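Local coordinates for RNA-binding protein RO60 (Deinococcus radiodurans, PDB 2NVO) that binds several small RNAs that accumulate during recovery from ultraviolet irradiation and contributes to the resistance of the bacterium to that radiation, at residues 316-327 and 383-394; 360-371 and 402-412. One frame throughout, in Å; residues are numbered along the deposited sequence.

Contact 1: 316-327 and 383-394; sequences LDALKARLVYAQ and VPGLTPNMAAAA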
loop_
_atom_site.group_PDB
_atom_site.type_symbol
_atom_site.label_atom_id
_atom_site.label_comp_id
_atom_site.label_asym_id
_atom_site.label_seq_id
_atom_site.Cartn_x
_atom_site.Cartn_y
_atom_site.Cartn_z
ATOM N N LEU A 316 -3.803 -5.507 10.781
ATOM C CA LEU A 316 -4.909 -5.358 9.826
ATOM C C LEU A 316 -4.785 -6.277 8.600
ATOM O O LEU A 316 -5.787 -6.639 7.983
ATOM C CB LEU A 316 -5.031 -3.901 9.377
ATOM C CG LEU A 316 -5.566 -2.974 10.458
ATOM C CD1 LEU A 316 -5.594 -1.540 9.938
ATOM C CD2 LEU A 316 -6.958 -3.442 10.876
ATOM N N ASP A 317 -3.562 -6.627 8.231
ATOM C CA ASP A 317 -3.337 -7.614 7.180
ATOM C C ASP A 317 -3.923 -8.950 7.605
ATOM O O ASP A 317 -4.556 -9.635 6.812
ATOM C CB ASP A 317 -1.843 -7.802 6.914
ATOM C CG ASP A 317 -1.213 -6.618 6.215
ATOM O OD1 ASP A 317 -1.950 -5.880 5.521
ATOM O OD2 ASP A 317 0.029 -6.431 6.352
ATOM N N ALA A 318 -3.711 -9.319 8.869
ATOM C CA ALA A 318 -4.237 -10.573 9.355
ATOM C C ALA A 318 -5.750 -10.481 9.514
ATOM O O ALA A 318 -6.459 -11.427 9.219
ATOM C CB ALA A 318 -3.562 -10.975 10.685
ATOM N N LEU A 319 -6.239 -9.336 9.989
ATOM C CA LEU A 319 -7.681 -9.175 10.154
ATOM C C LEU A 319 -8.357 -9.281 8.781
ATOM O O LEU A 319 -9.335 -9.987 8.643
ATOM C CB LEU A 319 -8.036 -7.852 10.853
ATOM C CG LEU A 319 -9.533 -7.649 11.146
ATOM C CD1 LEU A 319 -10.174 -8.872 11.811
ATOM C CD2 LEU A 319 -9.767 -6.372 11.998
ATOM N N LYS A 320 -7.820 -8.601 7.776
ATOM C CA LYS A 320 -8.400 -8.662 6.433
ATOM C C LYS A 320 -8.407 -10.102 5.903
ATOM O O LYS A 320 -9.418 -10.586 5.382
ATOM C CB LYS A 320 -7.653 -7.740 5.464
ATOM C CG LYS A 320 -8.096 -7.909 4.008
ATOM C CD LYS A 320 -7.201 -7.137 3.047
ATOM C CE LYS A 320 -7.692 -7.279 1.602
ATOM N NZ LYS A 320 -7.072 -6.253 0.707
ATOM N N ALA A 321 -7.281 -10.801 6.053
ATOM C CA ALA A 321 -7.217 -12.182 5.572
ATOM C C ALA A 321 -8.266 -13.065 6.228
ATOM O O ALA A 321 -8.886 -13.889 5.570
ATOM C CB ALA A 321 -5.788 -12.777 5.736
ATOM N N ARG A 322 -8.465 -12.900 7.529
ATOM C CA ARG A 322 -9.464 -13.672 8.239
ATOM C C ARG A 322 -10.875 -13.384 7.731
ATOM O O ARG A 322 -11.643 -14.299 7.455
ATOM C CB ARG A 322 -9.429 -13.400 9.738
ATOM C CG ARG A 322 -10.576 -14.084 10.452
ATOM C CD ARG A 322 -10.350 -14.229 11.920
ATOM N NE ARG A 322 -10.405 -12.963 12.645
ATOM C CZ ARG A 322 -11.519 -12.279 12.900
ATOM N NH1 ARG A 322 -12.692 -12.716 12.462
ATOM N NH2 ARG A 322 -11.456 -11.156 13.605
ATOM N N LEU A 323 -11.215 -12.107 7.610
ATOM C CA LEU A 323 -12.563 -11.728 7.181
ATOM C C LEU A 323 -12.802 -12.213 5.757
ATOM O O LEU A 323 -13.830 -12.783 5.477
ATOM C CB LEU A 323 -12.763 -10.205 7.277
ATOM C CG LEU A 323 -12.700 -9.626 8.701
ATOM C CD1 LEU A 323 -12.603 -8.084 8.720
ATOM C CD2 LEU A 323 -13.868 -10.096 9.535
ATOM N N VAL A 324 -11.850 -11.975 4.864
ATOM C CA VAL A 324 -11.977 -12.405 3.462
ATOM C C VAL A 324 -12.170 -13.917 3.379
ATOM O O VAL A 324 -13.068 -14.424 2.687
ATOM C CB VAL A 324 -10.743 -12.015 2.633
ATOM C CG1 VAL A 324 -10.778 -12.708 1.258
ATOM C CG2 VAL A 324 -10.679 -10.505 2.452
ATOM N N TYR A 325 -11.321 -14.638 4.109
ATOM C CA TYR A 325 -11.360 -16.089 4.109
ATOM C C TYR A 325 -12.637 -16.645 4.719
ATOM O O TYR A 325 -13.206 -17.604 4.209
ATOM C CB TYR A 325 -10.119 -16.650 4.839
ATOM C CG TYR A 325 -10.112 -18.154 4.975
ATOM C CD1 TYR A 325 -10.085 -18.970 3.851
ATOM C CD2 TYR A 325 -10.133 -18.758 6.229
ATOM C CE1 TYR A 325 -10.088 -20.364 3.979
ATOM C CE2 TYR A 325 -10.138 -20.129 6.365
ATOM C CZ TYR A 325 -10.113 -20.926 5.239
ATOM O OH TYR A 325 -10.116 -22.289 5.384
ATOM N N ALA A 326 -13.106 -16.040 5.805
ATOM C CA ALA A 326 -14.240 -16.597 6.526
ATOM C C ALA A 326 -15.541 -16.487 5.739
ATOM O O ALA A 326 -16.528 -17.136 6.082
ATOM C CB ALA A 326 -14.387 -15.956 7.907
ATOM N N GLN A 327 -15.531 -15.686 4.680
ATOM C CA GLN A 327 -16.718 -15.500 3.850
ATOM C C GLN A 327 -17.048 -16.769 3.073
ATOM O O GLN A 327 -18.226 -17.083 2.843
ATOM C CB GLN A 327 -16.514 -14.345 2.868
ATOM C CG GLN A 327 -16.702 -12.987 3.487
ATOM C CD GLN A 327 -18.125 -12.784 3.948
ATOM O OE1 GLN A 327 -19.062 -13.240 3.295
ATOM N NE2 GLN A 327 -18.299 -12.118 5.083
ATOM N N VAL A 383 -13.226 -4.650 2.416
ATOM C CA VAL A 383 -13.087 -5.910 3.137
ATOM C C VAL A 383 -14.403 -6.331 3.765
ATOM O O VAL A 383 -14.908 -5.649 4.634
ATOM C CB VAL A 383 -11.973 -5.816 4.211
ATOM C CG1 VAL A 383 -11.891 -7.116 5.018
ATOM C CG2 VAL A 383 -10.641 -5.495 3.535
ATOM N N PRO A 384 -14.966 -7.470 3.323
ATOM C CA PRO A 384 -16.304 -7.856 3.779
ATOM C C PRO A 384 -16.358 -8.022 5.293
ATOM O O PRO A 384 -15.603 -8.816 5.846
ATOM C CB PRO A 384 -16.516 -9.219 3.112
ATOM C CG PRO A 384 -15.116 -9.743 2.934
ATOM C CD PRO A 384 -14.355 -8.535 2.500
ATOM N N GLY A 385 -17.239 -7.292 5.958
ATOM C CA GLY A 385 -17.359 -7.399 7.395
ATOM C C GLY A 385 -16.416 -6.509 8.187
ATOM O O GLY A 385 -16.535 -6.437 9.407
ATOM N N LEU A 386 -15.484 -5.827 7.533
ATOM C CA LEU A 386 -14.581 -4.947 8.295
ATOM C C LEU A 386 -15.317 -3.622 8.556
ATOM O O LEU A 386 -15.198 -2.690 7.789
ATOM C CB LEU A 386 -13.274 -4.681 7.543
ATOM C CG LEU A 386 -12.250 -3.793 8.292
ATOM C CD1 LEU A 386 -11.934 -4.363 9.649
ATOM C CD2 LEU A 386 -10.962 -3.615 7.486
ATOM N N THR A 387 -16.113 -3.576 9.608
ATOM C CA THR A 387 -16.892 -2.370 9.909
ATOM C C THR A 387 -16.002 -1.219 10.372
ATOM O O THR A 387 -14.918 -1.440 10.868
ATOM C CB THR A 387 -17.952 -2.634 10.964
ATOM O OG1 THR A 387 -17.341 -2.948 12.224
ATOM C CG2 THR A 387 -18.877 -3.781 10.520
ATOM N N PRO A 388 -16.446 0.025 10.154
ATOM C CA PRO A 388 -15.652 1.128 10.701
ATOM C C PRO A 388 -15.391 0.934 12.204
ATOM O O PRO A 388 -14.295 1.238 12.662
ATOM C CB PRO A 388 -16.529 2.356 10.432
ATOM C CG PRO A 388 -17.293 1.975 9.148
ATOM C CD PRO A 388 -17.562 0.485 9.308
ATOM N N ASN A 389 -16.371 0.408 12.936
ATOM C CA ASN A 389 -16.239 0.157 14.371
ATOM C C ASN A 389 -15.115 -0.858 14.633
ATOM O O ASN A 389 -14.252 -0.623 15.458
ATOM C CB ASN A 389 -17.582 -0.320 14.961
ATOM C CG ASN A 389 -17.453 -0.928 16.352
ATOM O OD1 ASN A 389 -17.017 -0.271 17.318
ATOM N ND2 ASN A 389 -17.887 -2.177 16.478
ATOM N N MET A 390 -15.105 -1.944 13.870
ATOM C CA MET A 390 -14.043 -2.940 13.983
ATOM C C MET A 390 -12.674 -2.343 13.641
ATOM O O MET A 390 -11.691 -2.574 14.353
ATOM C CB MET A 390 -14.352 -4.148 13.098
ATOM C CG MET A 390 -13.385 -5.310 13.281
ATOM S SD MET A 390 -13.690 -6.661 12.126
ATOM C CE MET A 390 -15.346 -7.160 12.598
ATOM N N ALA A 391 -12.605 -1.589 12.546
ATOM C CA ALA A 391 -11.339 -0.999 12.119
ATOM C C ALA A 391 -10.777 -0.044 13.176
ATOM O O ALA A 391 -9.577 -0.094 13.495
ATOM C CB ALA A 391 -11.485 -0.284 10.774
ATOM N N ALA A 392 -11.632 0.838 13.688
ATOM C CA ALA A 392 -11.248 1.810 14.699
ATOM C C ALA A 392 -10.818 1.140 16.026
ATOM O O ALA A 392 -9.883 1.611 16.707
ATOM C CB ALA A 392 -12.389 2.815 14.937
ATOM N N ALA A 393 -11.513 0.063 16.393
ATOM C CA ALA A 393 -11.153 -0.706 17.581
ATOM C C ALA A 393 -9.814 -1.383 17.417
ATOM O O ALA A 393 -9.014 -1.426 18.375
ATOM C CB ALA A 393 -12.240 -1.733 17.941
ATOM N N ALA A 394 -9.567 -1.923 16.219
ATOM C CA ALA A 394 -8.275 -2.520 15.876
ATOM C C ALA A 394 -7.141 -1.485 15.999
ATOM O O ALA A 394 -6.109 -1.744 16.648
ATOM C CB ALA A 394 -8.310 -3.127 14.442
#

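Contact 2: 360-371 and 402-412; sequences PANTRHLLALDV and TEPDALTMGFA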
loop_
_atom_site.group_PDB
_atom_site.type_symbol
_atom_site.label_atom_id
_atom_site.label_comp_id
_atom_site.label_asym_id
_atom_site.label_seq_id
_atom_site.Cartn_x
_atom_site.Cartn_y
_atom_site.Cartn_z
ATOM N N PRO A 360 5.900 2.119 15.529
ATOM C CA PRO A 360 5.159 3.160 16.246
ATOM C C PRO A 360 5.583 4.565 15.833
ATOM O O PRO A 360 6.689 4.766 15.334
ATOM C CB PRO A 360 5.554 2.932 17.707
ATOM C CG PRO A 360 6.247 1.607 17.743
ATOM C CD PRO A 360 6.847 1.421 16.402
ATOM N N ALA A 361 4.692 5.529 16.015
ATOM C CA ALA A 361 5.056 6.924 15.838
ATOM C C ALA A 361 5.994 7.350 16.962
ATOM O O ALA A 361 6.795 8.262 16.793
ATOM C CB ALA A 361 3.819 7.802 15.848
ATOM N N ASN A 362 5.858 6.697 18.109
ATOM C CA ASN A 362 6.510 7.128 19.330
ATOM C C ASN A 362 6.069 8.528 19.742
ATOM O O ASN A 362 6.884 9.366 20.104
ATOM C CB ASN A 362 8.035 7.062 19.186
ATOM C CG ASN A 362 8.735 7.165 20.513
ATOM O OD1 ASN A 362 8.209 6.722 21.541
ATOM N ND2 ASN A 362 9.927 7.756 20.513
ATOM N N THR A 363 4.767 8.775 19.669
ATOM C CA THR A 363 4.187 10.036 20.105
ATOM C C THR A 363 3.014 9.701 21.010
ATOM O O THR A 363 2.536 8.556 21.031
ATOM C CB THR A 363 3.687 10.898 18.929
ATOM O OG1 THR A 363 2.570 10.253 18.305
ATOM C CG2 THR A 363 4.793 11.111 17.881
ATOM N N ARG A 364 2.570 10.684 21.777
ATOM C CA ARG A 364 1.478 10.480 22.701
ATOM C C ARG A 364 0.182 10.764 21.961
ATOM O O ARG A 364 -0.023 11.854 21.456
ATOM C CB ARG A 364 1.632 11.376 23.926
ATOM C CG ARG A 364 2.975 11.139 24.639
ATOM C CD ARG A 364 3.209 12.170 25.709
ATOM N NE ARG A 364 2.026 12.308 26.542
ATOM C CZ ARG A 364 1.699 11.493 27.542
ATOM N NH1 ARG A 364 2.480 10.461 27.870
ATOM N NH2 ARG A 364 0.584 11.726 28.225
ATOM N N HIS A 365 -0.674 9.758 21.890
ATOM C CA HIS A 365 -1.868 9.813 21.037
ATOM C C HIS A 365 -3.112 9.968 21.875
ATOM O O HIS A 365 -3.195 9.411 22.966
ATOM C CB HIS A 365 -1.993 8.504 20.223
ATOM C CG HIS A 365 -1.072 8.427 19.049
ATOM N ND1 HIS A 365 -1.521 8.212 17.763
ATOM C CD2 HIS A 365 0.276 8.547 18.959
ATOM C CE1 HIS A 365 -0.495 8.205 16.931
ATOM N NE2 HIS A 365 0.607 8.404 17.635
ATOM N N LEU A 366 -4.090 10.714 21.357
ATOM C CA LEU A 366 -5.438 10.697 21.893
ATOM C C LEU A 366 -6.325 10.291 20.711
ATOM O O LEU A 366 -6.361 10.990 19.702
ATOM C CB LEU A 366 -5.852 12.075 22.396
ATOM C CG LEU A 366 -7.209 12.198 23.080
ATOM C CD1 LEU A 366 -7.282 11.328 24.287
ATOM C CD2 LEU A 366 -7.534 13.661 23.478
ATOM N N LEU A 367 -7.005 9.163 20.847
ATOM C CA LEU A 367 -7.831 8.616 19.756
ATOM C C LEU A 367 -9.273 8.897 20.133
ATOM O O LEU A 367 -9.708 8.536 21.215
ATOM C CB LEU A 367 -7.601 7.106 19.593
ATOM C CG LEU A 367 -6.623 6.565 18.542
ATOM C CD1 LEU A 367 -5.245 7.184 18.692
ATOM C CD2 LEU A 367 -6.552 5.035 18.585
ATOM N N ALA A 368 -9.985 9.604 19.269
ATOM C CA ALA A 368 -11.378 9.940 19.523
ATOM C C ALA A 368 -12.221 9.164 18.493
ATOM O O ALA A 368 -12.124 9.411 17.299
ATOM C CB ALA A 368 -11.565 11.419 19.372
ATOM N N LEU A 369 -12.992 8.209 18.989
ATOM C CA LEU A 369 -13.779 7.305 18.174
ATOM C C LEU A 369 -15.232 7.752 18.104
ATOM O O LEU A 369 -15.863 8.019 19.119
ATOM C CB LEU A 369 -13.745 5.899 18.779
ATOM C CG LEU A 369 -12.594 4.966 18.448
ATOM C CD1 LEU A 369 -11.278 5.724 18.304
ATOM C CD2 LEU A 369 -12.495 3.810 19.429
ATOM N N ASP A 370 -15.733 7.832 16.881
ATOM C CA ASP A 370 -17.162 7.866 16.615
ATOM C C ASP A 370 -17.728 6.549 17.163
ATOM O O ASP A 370 -17.248 5.460 16.821
ATOM C CB ASP A 370 -17.366 7.995 15.088
ATOM C CG ASP A 370 -18.820 8.300 14.696
ATOM O OD1 ASP A 370 -19.731 7.732 15.317
ATOM O OD2 ASP A 370 -19.032 9.099 13.760
ATOM N N VAL A 371 -18.722 6.632 18.037
ATOM C CA VAL A 371 -19.294 5.439 18.667
ATOM C C VAL A 371 -20.771 5.237 18.312
ATOM O O VAL A 371 -21.459 4.455 18.953
ATOM C CB VAL A 371 -19.155 5.485 20.230
ATOM C CG1 VAL A 371 -17.683 5.454 20.642
ATOM C CG2 VAL A 371 -19.853 6.713 20.803
ATOM N N THR A 402 1.349 -0.023 21.385
ATOM C CA THR A 402 2.605 0.266 20.681
ATOM C C THR A 402 3.135 1.678 20.835
ATOM O O THR A 402 4.317 1.921 20.587
ATOM C CB THR A 402 2.538 -0.032 19.160
ATOM O OG1 THR A 402 1.630 0.882 18.522
ATOM C CG2 THR A 402 2.123 -1.454 18.903
ATOM N N GLU A 403 2.273 2.614 21.213
ATOM C CA GLU A 403 2.688 3.998 21.362
ATOM C C GLU A 403 3.035 4.275 22.828
ATOM O O GLU A 403 2.548 3.578 23.715
ATOM C CB GLU A 403 1.592 4.953 20.881
ATOM C CG GLU A 403 1.247 4.832 19.390
ATOM C CD GLU A 403 2.385 5.286 18.476
ATOM O OE1 GLU A 403 3.292 5.998 18.970
ATOM O OE2 GLU A 403 2.360 4.948 17.258
ATOM N N PRO A 404 3.885 5.289 23.073
ATOM C CA PRO A 404 4.337 5.676 24.422
ATOM C C PRO A 404 3.139 5.919 25.304
ATOM O O PRO A 404 3.099 5.544 26.477
ATOM C CB PRO A 404 5.038 7.016 24.196
ATOM C CG PRO A 404 5.369 7.064 22.771
ATOM C CD PRO A 404 4.503 6.101 22.016
ATOM N N ASP A 405 2.148 6.577 24.720
ATOM C CA ASP A 405 0.918 6.800 25.430
ATOM C C ASP A 405 -0.232 6.863 24.446
ATOM O O ASP A 405 -0.075 7.257 23.290
ATOM C CB ASP A 405 0.998 8.092 26.231
ATOM C CG ASP A 405 0.181 8.040 27.505
ATOM O OD1 ASP A 405 0.189 9.056 28.232
ATOM O OD2 ASP A 405 -0.458 6.996 27.791
ATOM N N ALA A 406 -1.396 6.457 24.906
ATOM C CA ALA A 406 -2.573 6.527 24.067
ATOM C C ALA A 406 -3.747 6.545 25.013
ATOM O O ALA A 406 -3.735 5.891 26.038
ATOM C CB ALA A 406 -2.638 5.332 23.164
ATOM N N LEU A 407 -4.753 7.325 24.693
ATOM C CA LEU A 407 -5.947 7.313 25.497
ATOM C C LEU A 407 -7.052 7.307 24.454
ATOM O O LEU A 407 -6.927 8.028 23.479
ATOM C CB LEU A 407 -6.001 8.597 26.324
ATOM C CG LEU A 407 -7.334 8.983 26.968
ATOM C CD1 LEU A 407 -7.763 7.967 27.990
ATOM C CD2 LEU A 407 -7.198 10.356 27.634
ATOM N N THR A 408 -8.099 6.508 24.652
ATOM C CA THR A 408 -9.242 6.514 23.714
ATOM C C THR A 408 -10.479 7.152 24.328
ATOM O O THR A 408 -10.902 6.802 25.435
ATOM C CB THR A 408 -9.617 5.113 23.233
ATOM O OG1 THR A 408 -10.286 4.422 24.297
ATOM C CG2 THR A 408 -8.373 4.347 22.804
ATOM N N MET A 409 -11.030 8.120 23.605
ATOM C CA MET A 409 -12.228 8.817 23.998
ATOM C C MET A 409 -13.294 8.507 22.945
ATOM O O MET A 409 -12.979 8.024 21.859
ATOM C CB MET A 409 -11.977 10.328 24.023
ATOM C CG MET A 409 -10.768 10.748 24.878
ATOM S SD MET A 409 -11.154 10.514 26.623
ATOM C CE MET A 409 -12.316 11.855 26.861
ATOM N N GLY A 410 -14.546 8.817 23.271
ATOM C CA GLY A 410 -15.656 8.587 22.365
ATOM C C GLY A 410 -16.620 9.754 22.382
ATOM O O GLY A 410 -16.739 10.459 23.403
ATOM N N PHE A 411 -17.281 9.970 21.244
ATOM C CA PHE A 411 -18.254 11.046 21.101
ATOM C C PHE A 411 -19.634 10.517 21.549
ATOM O O PHE A 411 -20.571 10.389 20.753
ATOM C CB PHE A 411 -18.325 11.523 19.646
ATOM C CG PHE A 411 -17.026 12.111 19.092
ATOM C CD1 PHE A 411 -16.767 13.482 19.169
ATOM C CD2 PHE A 411 -16.099 11.309 18.447
ATOM C CE1 PHE A 411 -15.623 14.006 18.630
ATOM C CE2 PHE A 411 -14.939 11.842 17.908
ATOM C CZ PHE A 411 -14.708 13.192 18.001
ATOM N N ALA A 412 -19.735 10.191 22.826
ATOM C CA ALA A 412 -20.910 9.521 23.375
ATOM C C ALA A 412 -21.939 10.499 23.942
ATOM O O ALA A 412 -22.059 11.626 23.455
ATOM C CB ALA A 412 -20.484 8.488 24.410
HETATM O O HOH W 1 -20.242 9.067 18.221
#

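Contact 1: 316-327 and 383-394
Leu323 is the main bump of helix 316-326. It fits into a hollow formed by Val383, Pro384, Leu386 and Met390. This is an interface between the two parts of the ring-shaped monomer. The helix belongs to the TROVE domain, and 383-394 belongs to the VWFA-like domain that closes the horseshoe. No hydrogen bond crosses the contact, so the fit depends on shape.

The floor of the hollow is a type II beta turn from Val383 to Leu386, with Gly385 at its positive-phi position. Leu323 CD1 does most of the touching. It lies 3.7 Å from Leu386 CB, and the two leucine side chains cross at about a right angle. The same methyl meets Met390 SD at 3.8 Å. Met390 starts extended, with CG opposite the backbone N (chi1 -173°), which carries the sulfur from helix 388-394 to the leucines.

One turn earlier, Leu319 fills the next hollow. Its CD2 rests on Leu386 CD1 and Met390 SD. Leu319 also touches Leu426 of helix 426-432, and Met390 touches Met430 of the same helix. Leu316 continues the row, with CD2 3.8 Å from Ala394 CB. The axes of the two helices come no closer than 11.6 Å. Val383, Pro384 and Leu386, ahead of helix 388-394, make much of the contact.

On the more exposed flank, the extended chain of Lys320 runs across Val383. Its CG touches Val383 CG2 at 3.5 Å, and CD and CE follow over the same methyl. At the far end, the bent chain of Gln327 lies against the Pro384 ring. Gln327 CG is 3.7 Å from Pro384 CG, and Gln327 NE2 is 3.9 Å from Pro384 CB.

Contact 2: 360-371 and 402-412
Strands 364-369 and 405-411 run parallel, at 26° between their directions, and alternating N-H...O bonds join His365 to Asp405 and Leu407, Leu367 to Leu407 and Met409, and Leu369 to Met409 and Phe411.

Before the strands, the Glu403 carboxylate binds the backbone of the 361-363 loop. Its OE2 accepts from Ala361 N at 2.7 Å through the syn lone pair. Its OE1 accepts from Thr363 N at 3.2 Å, with a weak further bond from Asn362 N. Chi1 (-63°) puts Glu403 CG over one face of the His365 ring in a CH-pi contact. The bend at chi2 (-67°) then turns the carboxylate to the loop amides.

Arg364 NH2 forms a salt bridge with Asp405 OD1 at 2.7 Å. The guanidinium and carboxylate planes are 59° apart, and Asp405 CB covers one guanidinium face. Arg364 NE also bonds to Asp456 O.

The pair forms the strands of a beta-alpha-beta crossover in the VWFA-like domain. Helix 388-402 connects them and packs on the face bearing Leu367, Leu369 and Thr408. On the other face, Leu366 and Leu407 point the same way. Leu366 CD1 presses on Leu407 CD2 at 3.5 Å, closer than usual for two carbons. Leu366 CD1 also touches Met409 CG.

The C-terminal end reaches the MIDAS-like motif. Asp370 OD1 bonds to Ser372 OG, a calcium ligand. Asp370 OD2 bonds to Thr441 OG1, a metal-site residue by similarity. Asp370 is thus probably second-shell. The Phe411 ring meets Ala368 CB through CE2 at 3.7 Å. A water links Val371 N and Phe411 O, at 2.9 Å from each.

The centres of contacts 1 and 2 are 20 Å apart. Their segments alternate along the chain: 316-327, 360-371, 383-394, 402-412. Helix 388-402 is the shared element. Its first turns take part in contact 1, and the chain leaving its end enters strand 405-411 of contact 2. The two contacts touch where Ala392 CB packs on Leu369 CG at 4.1 Å. Contact 2 lies inside the VWFA-like domain, between neighbouring strands of its sheet. Contact 1 is the interface where that domain, which closes the ring, meets the TROVE horseshoe. The helix thus begins at the interface and passes along the sheet to strand 405-411. The ring's central cavity binds single-stranded RNA.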